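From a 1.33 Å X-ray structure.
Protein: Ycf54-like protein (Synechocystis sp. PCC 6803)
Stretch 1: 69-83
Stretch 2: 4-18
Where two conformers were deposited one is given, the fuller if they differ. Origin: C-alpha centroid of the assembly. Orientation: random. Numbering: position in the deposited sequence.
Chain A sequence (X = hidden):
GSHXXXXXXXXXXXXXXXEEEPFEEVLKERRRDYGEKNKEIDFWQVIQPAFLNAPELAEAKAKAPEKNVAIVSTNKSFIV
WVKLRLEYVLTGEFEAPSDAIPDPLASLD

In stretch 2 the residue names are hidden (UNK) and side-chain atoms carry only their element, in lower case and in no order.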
ATOM      1  N   VAL A  69      -7.085  -0.759  -3.554  1.00  9.15           N
ATOM      2  CA  VAL A  69      -5.728  -0.524  -4.004  1.00  8.62           C
ATOM      3  C   VAL A  69      -4.948  -0.045  -2.787  1.00  7.55           C
ATOM      4  O   VAL A  69      -5.453   0.775  -2.021  1.00  9.55           O
ATOM      5  CB  VAL A  69      -5.648   0.514  -5.139  1.00 10.09           C
ATOM      6  CG1 VAL A  69      -6.476   1.735  -4.839  1.00 10.21           C
ATOM      7  CG2 VAL A  69      -4.208   0.876  -5.506  1.00 10.37           C
ATOM      8  N   ALA A  70      -3.765  -0.618  -2.574  1.00  7.07           N
ATOM      9  CA  ALA A  70      -2.937  -0.229  -1.441  1.00  7.39           C
ATOM     10  C   ALA A  70      -1.671   0.471  -1.864  1.00  7.26           C
ATOM     11  O   ALA A  70      -1.014   0.101  -2.841  1.00  8.65           O
ATOM     12  CB  ALA A  70      -2.571  -1.463  -0.610  1.00  8.63           C
ATOM     13  N   ILE A  71      -1.260   1.425  -1.038  1.00  6.36           N
ATOM     14  CA  ILE A  71       0.112   1.888  -1.017  1.00  7.44           C
ATOM     15  C   ILE A  71       0.795   1.135   0.118  1.00  7.18           C
ATOM     16  O   ILE A  71       0.331   1.148   1.255  1.00  8.28           O
ATOM     17  CB  ILE A  71       0.220   3.414  -0.811  1.00  8.02           C
ATOM     18  CG1 ILE A  71      -0.697   4.178  -1.774  1.00 10.43           C
ATOM     19  CG2 ILE A  71       1.661   3.853  -0.968  1.00  9.01           C
ATOM     20  CD1 ILE A  71      -0.460   3.905  -3.225  1.00 12.21           C
ATOM     21  N   VAL A  72       1.859   0.430  -0.224  1.00  7.40           N
ATOM     22  CA  VAL A  72       2.581  -0.457   0.699  1.00  7.39           C
ATOM     23  C   VAL A  72       4.004   0.035   0.788  1.00  7.51           C
ATOM     24  O   VAL A  72       4.612   0.389  -0.213  1.00  8.41           O
ATOM     25  CB  VAL A  72       2.570  -1.900   0.149  1.00  9.78           C
ATOM     26  CG1 VAL A  72       3.318  -2.860   1.069  1.00 10.24           C
ATOM     27  CG2 VAL A  72       1.140  -2.333  -0.091  1.00 11.13           C
ATOM     28  N   SER A  73       4.577  -0.009   1.982  1.00  7.31           N
ATOM     29  CA  SER A  73       5.989   0.323   2.117  1.00  7.39           C
ATOM     30  C   SER A  73       6.572  -0.330   3.339  1.00  6.17           C
ATOM     31  O   SER A  73       5.874  -0.549   4.326  1.00  7.38           O
ATOM     32  CB  SER A  73       6.161   1.840   2.267  1.00  8.43           C
ATOM     33  OG  SER A  73       7.508   2.241   2.291  1.00  9.07           O
ATOM     34  N   THR A  74       7.880  -0.613   3.302  1.00  6.88           N
ATOM     35  CA  THR A  74       8.618  -1.005   4.495  1.00  6.85           C
ATOM     36  C   THR A  74       9.084   0.209   5.306  1.00  7.24           C
ATOM     37  O   THR A  74       9.655   0.032   6.363  1.00  8.69           O
ATOM     38  CB  THR A  74       9.796  -1.908   4.142  1.00  7.77           C
ATOM     39  OG1 THR A  74      10.582  -1.238   3.150  1.00  8.87           O
ATOM     40  CG2 THR A  74       9.293  -3.257   3.618  1.00 10.03           C
ATOM     41  N   ASN A  75       8.812   1.411   4.786  1.00  7.29           N
ATOM     42  CA  ASN A  75       9.145   2.659   5.466  1.00  9.24           C
ATOM     43  C   ASN A  75       7.909   3.204   6.164  1.00  7.47           C
ATOM     44  O   ASN A  75       7.017   3.745   5.515  1.00  7.25           O
ATOM     45  CB  ASN A  75       9.683   3.670   4.453  1.00 10.41           C
ATOM     46  CG  ASN A  75      10.049   5.006   5.075  1.00 13.51           C
ATOM     47  OD1 ASN A  75       9.693   5.294   6.218  1.00 15.91           O
ATOM     48  ND2 ASN A  75      10.754   5.824   4.322  1.00 21.98           N
ATOM     49  N   LYS A  76       7.804   2.990   7.470  1.00  8.54           N
ATOM     50  CA  LYS A  76       6.611   3.416   8.218  0.50  8.92           C
ATOM     51  C   LYS A  76       6.337   4.909   8.032  1.00  9.36           C
ATOM     52  O   LYS A  76       5.197   5.330   7.918  1.00  9.51           O
ATOM     53  CB  LYS A  76       6.698   3.070   9.714  0.50 13.93           C
ATOM     54  CG  LYS A  76       5.371   3.262  10.455  0.50 11.25           C
ATOM     55  CD  LYS A  76       5.410   2.845  11.918  0.50 12.69           C
ATOM     56  CE  LYS A  76       4.001   2.678  12.456  0.50 14.34           C
ATOM     57  NZ  LYS A  76       3.993   2.204  13.865  0.50 17.59           N
ATOM     58  N   SER A  77       7.390   5.707   8.039  1.00 10.00           N
ATOM     59  CA  SER A  77       7.152   7.135   7.998  0.50 10.19           C
ATOM     60  C   SER A  77       6.526   7.565   6.681  1.00  9.03           C
ATOM     61  O   SER A  77       5.764   8.525   6.655  1.00  8.52           O
ATOM     62  CB  SER A  77       8.424   7.895   8.290  0.50 10.76           C
ATOM     63  OG  SER A  77       9.405   7.715   7.309  0.50 13.13           O
ATOM     64  N   PHE A  78       6.784   6.835   5.600  1.00  9.72           N
ATOM     65  CA  PHE A  78       6.174   7.131   4.323  1.00  8.44           C
ATOM     66  C   PHE A  78       4.674   6.889   4.391  1.00  7.40           C
ATOM     67  O   PHE A  78       3.876   7.692   3.915  1.00  7.87           O
ATOM     68  CB  PHE A  78       6.834   6.321   3.202  1.00  9.51           C
ATOM     69  CG  PHE A  78       6.204   6.552   1.876  1.00 10.21           C
ATOM     70  CD1 PHE A  78       6.252   7.803   1.287  1.00 11.74           C
ATOM     71  CD2 PHE A  78       5.530   5.537   1.215  1.00 10.55           C
ATOM     72  CE1 PHE A  78       5.659   8.039   0.073  1.00 14.06           C
ATOM     73  CE2 PHE A  78       4.935   5.778  -0.023  1.00 12.50           C
ATOM     74  CZ  PHE A  78       5.007   7.038  -0.584  1.00 13.97           C
ATOM     75  N   ILE A  79       4.259   5.806   5.033  1.00  7.60           N
ATOM     76  CA  ILE A  79       2.828   5.522   5.148  1.00  7.83           C
ATOM     77  C   ILE A  79       2.128   6.489   6.091  1.00  6.90           C
ATOM     78  O   ILE A  79       0.990   6.826   5.870  1.00  7.28           O
ATOM     79  CB  ILE A  79       2.574   4.028   5.462  1.00  8.77           C
ATOM     80  CG1 ILE A  79       3.138   3.143   4.341  1.00 10.76           C
ATOM     81  CG2 ILE A  79       1.092   3.759   5.651  1.00 10.62           C
ATOM     82  CD1 ILE A  79       2.492   3.343   3.000  1.00 10.41           C
ATOM     83  N   VAL A  80       2.821   6.982   7.114  1.00  7.79           N
ATOM     84  CA  VAL A  80       2.261   8.019   7.960  1.00  8.80           C
ATOM     85  C   VAL A  80       1.921   9.235   7.083  1.00  7.96           C
ATOM     86  O   VAL A  80       0.827   9.813   7.197  1.00  8.81           O
ATOM     87  CB  VAL A  80       3.258   8.418   9.082  1.00  9.14           C
ATOM     88  CG1 VAL A  80       2.792   9.681   9.792  1.00 11.29           C
ATOM     89  CG2 VAL A  80       3.405   7.266  10.056  1.00 11.14           C
ATOM     90  N   TRP A  81       2.845   9.612   6.212  1.00  7.45           N
ATOM     91  CA  TRP A  81       2.632  10.721   5.274  1.00  9.06           C
ATOM     92  C   TRP A  81       1.467  10.428   4.342  1.00  7.82           C
ATOM     93  O   TRP A  81       0.624  11.269   4.123  1.00  7.93           O
ATOM     94  CB  TRP A  81       3.890  11.041   4.460  1.00 10.76           C
ATOM     95  CG  TRP A  81       3.632  11.988   3.308  1.00 12.81           C
ATOM     96  CD1 TRP A  81       3.496  13.332   3.377  1.00 18.65           C
ATOM     97  CD2 TRP A  81       3.387  11.619   1.936  1.00 14.15           C
ATOM     98  NE1 TRP A  81       3.187  13.833   2.139  1.00 16.98           N
ATOM     99  CE2 TRP A  81       3.115  12.801   1.237  1.00 17.06           C
ATOM    100  CE3 TRP A  81       3.366  10.395   1.241  1.00 14.92           C
ATOM    101  CZ2 TRP A  81       2.828  12.811  -0.116  1.00 16.73           C
ATOM    102  CZ3 TRP A  81       3.097  10.406  -0.098  1.00 14.43           C
ATOM    103  CH2 TRP A  81       2.838  11.604  -0.770  1.00 17.40           C
ATOM    104  N   VAL A  82       1.420   9.220   3.804  1.00  6.60           N
ATOM    105  CA  VAL A  82       0.333   8.883   2.880  1.00  7.05           C
ATOM    106  C   VAL A  82      -1.018   9.062   3.568  1.00  6.32           C
ATOM    107  O   VAL A  82      -1.968   9.601   2.975  1.00  6.90           O
ATOM    108  CB  VAL A  82       0.464   7.433   2.342  1.00  7.20           C
ATOM    109  CG1 VAL A  82      -0.782   7.014   1.589  1.00  8.44           C
ATOM    110  CG2 VAL A  82       1.699   7.255   1.466  1.00  8.86           C
ATOM    111  N   LYS A  83      -1.127   8.607   4.817  1.00  5.82           N
ATOM    112  CA  LYS A  83      -2.393   8.756   5.529  1.00  6.85           C
ATOM    113  C   LYS A  83      -2.762  10.225   5.713  1.00  7.21           C
ATOM    114  O   LYS A  83      -3.905  10.614   5.578  1.00  8.03           O
ATOM    115  CB  LYS A  83      -2.363   7.982   6.854  1.00  8.61           C
ATOM    116  CG  LYS A  83      -3.472   8.335   7.840  1.00 12.10           C
ATOM    117  CD  LYS A  83      -4.928   8.138   7.435  1.00 15.86           C
ATOM    118  CE  LYS A  83      -5.828   8.712   8.536  1.00 20.00           C
ATOM    119  NZ  LYS A  83      -7.294   8.636   8.244  1.00 17.67           N
ATOM    120  N   UNK A   4      11.971 -12.091   7.020  1.00 39.52           N
ATOM    121  CA  UNK A   4      10.647 -11.409   7.186  1.00 37.86           C
ATOM    122  C   UNK A   4      10.812  -9.928   7.528  1.00 34.75           C
ATOM    123  O   UNK A   4      11.699  -9.546   8.287  1.00 37.08           O
ATOM    124  c   UNK A   4       9.318 -13.488   7.882  1.00127.91           C
ATOM    125  c   UNK A   4       6.668 -13.404   8.749  1.00 22.75           C
ATOM    126  c   UNK A   4       9.793 -12.094   8.265  1.00 63.01           C
ATOM    127  s   UNK A   4       8.213 -14.243   9.093  1.00390.44           S
ATOM    128  N   UNK A   5       9.951  -9.105   6.942  1.00 19.11           N
ATOM    129  CA  UNK A   5       9.929  -7.665   7.173  1.00 16.81           C
ATOM    130  C   UNK A   5       8.517  -7.222   7.557  1.00 13.30           C
ATOM    131  O   UNK A   5       7.528  -7.908   7.262  1.00 13.85           O
ATOM    132  c   UNK A   5      10.357  -6.957   5.900  1.00 17.05           C
ATOM    133  N   UNK A   6       8.417  -6.071   8.205  1.00 12.98           N
ATOM    134  CA  UNK A   6       7.146  -5.399   8.475  1.00 11.02           C
ATOM    135  C   UNK A   6       6.818  -4.484   7.314  1.00  8.55           C
ATOM    136  O   UNK A   6       7.590  -3.597   6.933  1.00  9.48           O
ATOM    137  c   UNK A   6       5.768  -4.028  10.088  1.00 12.71           C
ATOM    138  o   UNK A   6       7.534  -5.389  10.881  1.00 18.50           O
ATOM    139  c   UNK A   6       7.136  -4.567   9.779  1.00 13.28           C
ATOM    140  N   UNK A   7       5.625  -4.707   6.774  1.00  7.55           N
ATOM    141  CA  UNK A   7       5.048  -3.873   5.747  1.00  6.26           C
ATOM    142  C   UNK A   7       3.919  -3.051   6.313  1.00  6.40           C
ATOM    143  O   UNK A   7       3.106  -3.538   7.108  1.00  9.03           O
ATOM    144  o   UNK A   7       8.774  -7.324   1.896  1.00 12.60           O
ATOM    145  c   UNK A   7       5.598  -5.452   3.851  1.00  7.42           C
ATOM    146  c   UNK A   7       7.163  -5.568   2.013  1.00  9.89           C
ATOM    147  c   UNK A   7       6.166  -6.620   4.357  1.00  8.34           C
ATOM    148  c   UNK A   7       4.497  -4.726   4.585  1.00  6.47           C
ATOM    149  c   UNK A   7       6.109  -4.949   2.664  1.00  8.62           C
ATOM    150  c   UNK A   7       7.228  -7.240   3.711  1.00  8.52           C
ATOM    151  c   UNK A   7       7.719  -6.711   2.548  1.00  9.12           C
ATOM    152  N   UNK A   8       3.863  -1.783   5.907  1.00  6.30           N
ATOM    153  CA  UNK A   8       2.838  -0.859   6.325  1.00  6.05           C
ATOM    154  C   UNK A   8       2.003  -0.548   5.101  1.00  6.20           C
ATOM    155  O   UNK A   8       2.549  -0.467   4.001  1.00  7.48           O
ATOM    156  c   UNK A   8       4.863  -0.374  10.294  1.00  9.21           C
ATOM    157  c   UNK A   8       6.207  -0.560  10.017  1.00 10.18           C
ATOM    158  c   UNK A   8       5.785  -0.026   7.737  1.00  7.77           C
ATOM    159  c   UNK A   8       3.988  -0.033   9.285  1.00  8.35           C
ATOM    160  o   UNK A   8       7.075  -0.904  11.029  1.00 15.20           O
ATOM    161  c   UNK A   8       3.484   0.436   6.887  1.00  6.40           C
ATOM    162  c   UNK A   8       6.673  -0.372   8.737  1.00  8.97           C
ATOM    163  c   UNK A   8       4.438   0.146   7.989  1.00  6.93           C
ATOM    164  N   UNK A   9       0.700  -0.332   5.281  1.00  5.66           N
ATOM    165  CA  UNK A   9      -0.163  -0.077   4.150  1.00  6.06           C
ATOM    166  C   UNK A   9      -1.173   1.014   4.438  1.00  5.84           C
ATOM    167  O   UNK A   9      -1.601   1.222   5.579  1.00  5.76           O
ATOM    168  c   UNK A   9      -1.948  -1.872   4.607  1.00  7.75           C
ATOM    169  o   UNK A   9      -4.821  -3.149   7.348  1.00 11.98           O
ATOM    170  c   UNK A   9      -3.239  -1.341   4.600  1.00  8.45           C
ATOM    171  c   UNK A   9      -4.191  -1.764   5.503  1.00  9.24           C
ATOM    172  c   UNK A   9      -2.613  -3.289   6.465  1.00  8.42           C
ATOM    173  c   UNK A   9      -0.892  -1.354   3.661  1.00  7.50           C
ATOM    174  c   UNK A   9      -3.883  -2.738   6.440  1.00  8.75           C
ATOM    175  c   UNK A   9      -1.652  -2.829   5.574  1.00  8.46           C
ATOM    176  N   UNK A  10      -1.570   1.642   3.333  1.00  6.06           N
ATOM    177  CA  UNK A  10      -2.735   2.517   3.268  1.00  5.73           C
ATOM    178  C   UNK A  10      -3.617   1.973   2.138  1.00  6.40           C
ATOM    179  O   UNK A  10      -3.177   1.926   1.001  1.00  7.82           O
ATOM    180  c   UNK A  10      -2.304   3.956   2.979  1.00  6.80           C
ATOM    181  N   UNK A  11      -4.833   1.569   2.475  1.00  6.08           N
ATOM    182  CA  UNK A  11      -5.768   0.973   1.527  1.00  6.83           C
ATOM    183  C   UNK A  11      -6.855   1.964   1.168  1.00  7.00           C
ATOM    184  O   UNK A  11      -7.481   2.536   2.046  1.00  7.73           O
ATOM    185  c   UNK A  11      -6.398  -0.247   2.173  1.00  8.81           C
ATOM    186  c   UNK A  11      -7.283  -1.080   1.247  1.00 10.05           C
ATOM    187  c   UNK A  11      -8.172  -1.962   2.084  1.00 12.82           C
ATOM    188  c   UNK A  11      -6.456  -1.935   0.327  1.00  9.53           C
ATOM    189  N   UNK A  12      -7.056   2.158  -0.122  1.00  8.07           N
ATOM    190  CA  UNK A  12      -8.039   3.061  -0.665  1.00  8.89           C
ATOM    191  C   UNK A  12      -8.974   2.284  -1.602  1.00  8.99           C
ATOM    192  O   UNK A  12      -8.652   1.186  -2.049  1.00  9.43           O
ATOM    193  c   UNK A  12      -7.338   4.120  -1.508  1.00 11.78           C
ATOM    194  N   UNK A  13     -10.091   2.908  -1.963  1.00  9.30           N
ATOM    195  CA  UNK A  13     -10.871   2.427  -3.094  1.00  9.98           C
ATOM    196  C   UNK A  13     -10.149   2.834  -4.377  1.00  9.82           C
ATOM    197  O   UNK A  13      -9.452   3.831  -4.438  1.00 10.53           O
ATOM    198  c   UNK A  13     -12.288   3.000  -3.075  1.00 10.15           C
ATOM    199  o   UNK A  13     -12.264   4.396  -3.355  1.00 10.59           O
ATOM    200  N   UNK A  14     -10.345   2.052  -5.443  1.00 11.51           N
ATOM    201  CA  UNK A  14      -9.839   2.443  -6.753  1.00 11.85           C
ATOM    202  C   UNK A  14     -10.448   3.772  -7.208  1.00  9.81           C
ATOM    203  O   UNK A  14      -9.761   4.610  -7.740  1.00 11.38           O
ATOM    204  c   UNK A  14     -10.061   1.305  -7.752  1.00 14.21           C
ATOM    205  c   UNK A  14      -9.391  -1.095  -8.254  1.00 18.89           C
ATOM    206  n   UNK A  14      -9.101  -2.261  -7.721  1.00 15.58           N
ATOM    207  c   UNK A  14      -9.172   0.105  -7.370  1.00 15.44           C
ATOM    208  o   UNK A  14      -9.827  -0.959  -9.407  1.00 19.67           O
ATOM    209  N   UNK A  15     -11.748   3.939  -6.949  1.00 12.52           N
ATOM    210  CA  UNK A  15     -12.463   5.164  -7.262  1.00 13.91           C
ATOM    211  C   UNK A  15     -11.817   6.412  -6.623  1.00 11.16           C
ATOM    212  O   UNK A  15     -11.566   7.431  -7.264  1.00 13.33           O
ATOM    213  c   UNK A  15     -14.880   6.130  -7.048  1.00 21.46           C
ATOM    214  n   UNK A  15     -18.692   6.402  -6.619  1.00 46.30           N
ATOM    215  c   UNK A  15     -17.297   6.888  -6.795  1.00 30.67           C
ATOM    216  c   UNK A  15     -16.256   5.819  -6.449  1.00 23.20           C
ATOM    217  c   UNK A  15     -13.917   4.988  -6.785  1.00 17.66           C
ATOM    218  N   UNK A  16     -11.504   6.305  -5.334  1.00 10.83           N
ATOM    219  CA  UNK A  16     -10.900   7.411  -4.610  1.00 10.97           C
ATOM    220  C   UNK A  16      -9.531   7.740  -5.124  1.00 11.18           C
ATOM    221  O   UNK A  16      -9.191   8.912  -5.366  1.00 12.46           O
ATOM    222  c   UNK A  16      -8.777   7.792  -1.890  1.00  9.86           C
ATOM    223  c   UNK A  16     -10.565   9.294  -1.967  1.00 11.52           C
ATOM    224  c   UNK A  16     -10.858   7.098  -3.112  1.00 10.45           C
ATOM    225  c   UNK A  16      -8.048   8.691  -1.131  1.00 10.53           C
ATOM    226  c   UNK A  16      -9.839  10.192  -1.232  1.00 11.21           C
ATOM    227  c   UNK A  16      -8.572   9.901  -0.854  1.00 10.07           C
ATOM    228  c   UNK A  16     -10.047   8.083  -2.305  1.00 10.17           C
ATOM    229  N   UNK A  17      -8.693   6.712  -5.272  1.00 11.97           N
ATOM    230  CA  UNK A  17      -7.339   6.998  -5.665  1.00 15.03           C
ATOM    231  C   UNK A  17      -7.274   7.637  -7.084  1.00 15.18           C
ATOM    232  O   UNK A  17      -6.395   8.435  -7.384  1.00 17.77           O
ATOM    233  c   UNK A  17      -5.053   5.995  -5.320  1.00 18.88           C
ATOM    234  c   UNK A  17      -4.824   6.754  -4.033  1.00 15.65           C
ATOM    235  c   UNK A  17      -6.510   5.739  -5.538  1.00 18.09           C
ATOM    236  c   UNK A  17      -4.349   4.667  -5.316  1.00 17.70           C
ATOM    237  N   UNK A  18      -8.260   7.329  -7.933  1.00 17.08           N
ATOM    238  CA  UNK A  18      -8.361   7.976  -9.248  1.00 16.80           C
ATOM    239  C   UNK A  18      -8.700   9.478  -9.200  1.00 17.47           C
ATOM    240  O   UNK A  18      -8.450  10.209 -10.139  1.00 21.06           O
ATOM    241  c   UNK A  18      -8.003   6.166 -11.873  1.00 21.17           C
ATOM    242  c   UNK A  18      -8.894   5.911 -10.663  1.00 21.57           C
ATOM    243  c   UNK A  18     -10.077   5.016 -11.004  1.00 24.99           C
ATOM    244  c   UNK A  18      -9.388   7.239 -10.111  1.00 18.59           C
TER
HETATM  245  O   HOH W   1       9.767  -2.323   7.806  1.00 11.73           O
HETATM  246  O   HOH W   2       6.031  -0.353  13.623  1.00 32.96           O

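Position 4 carries two carbons, a sulfur and a terminal carbon in an unbranched chain: Met4, exposed and poorly ordered, with no contact to stretch 1. Position 5 has one side-chain carbon, 4.5 Å (its CB) from Thr74 CG2; it is Ala5, whose lone methyl just reaches the threonine methyl. At position 6 one carbon bears an oxygen and a carbon, the β-branched pattern of Thr6, common in strands; its backbone O and Thr74 O both accept from one water.

Position 7 has a six-carbon ring bearing an oxygen, hence Tyr7. Thr74 CG2 lies over its face, 3.5 Å from Tyr7 CE2, a CH-π contact. Position 8 repeats the phenolic pattern and is Tyr8. Its flat ring receives Lys76 CB, 3.6 Å from Tyr8 CE2, while its hydroxyl reaches a water that also binds Lys76 NZ; a tyrosine suits a place apolar at the ring and wet at the tip. Position 9, a third ring with an oxygen, is Tyr9, on the sheet face of Val72; its CB is 4.4 Å from Val72 CG2, and the ring leads away.

Position 10 has a single carbon, so Ala10. Its CB lies 3.7 Å from Val82 CG1 and 4.3 Å from Ile79 CG2, a small side chain where the helix packs close to the sheet. Position 11 has four carbons forked at the second: Leu11, whose CD1 is 4.0 Å from Ala70 CB, on the face shared with Val72. Position 12 again has one carbon, Ala12, a small apolar group whose CB meets Val69 CG1 at 4.2 Å across the sheet.

Position 13 has one carbon and one oxygen, Ser13; its OG accepts from the backbone N of position 16 and caps the helix. Position 14 has three carbons, the last holding O and N: Gln14, its aliphatic CG 4.0 Å from Val69 CG1, its NE2 bonded just outside the stretches. Position 15, four carbons ending in nitrogen, is Lys15, exposed and pointing away. Position 16, a six-carbon ring without oxygen, is Phe16, directed sideways and clear of stretch 1, so its ring adds nothing to this contact. Position 17, four carbons forked at the second, is Leu17, buried, its CD2 3.7 Å from Val69 CG1. Position 18 has the same fork, Leu18, exposed and out of reach.

The contact rests on antiparallel pairing: Val69, Ile71 and Ser73 each exchange two backbone hydrogen bonds with Ala12, Ala10 and Tyr8, respectively. Helix 76-83 then covers the face bearing Tyr8 and Ala10, where Lys76, Ile79 and Val82 add side-chain packing to the backbone ladder.

Stretch 2, residues 4-18: MATYYYALASQKFLL
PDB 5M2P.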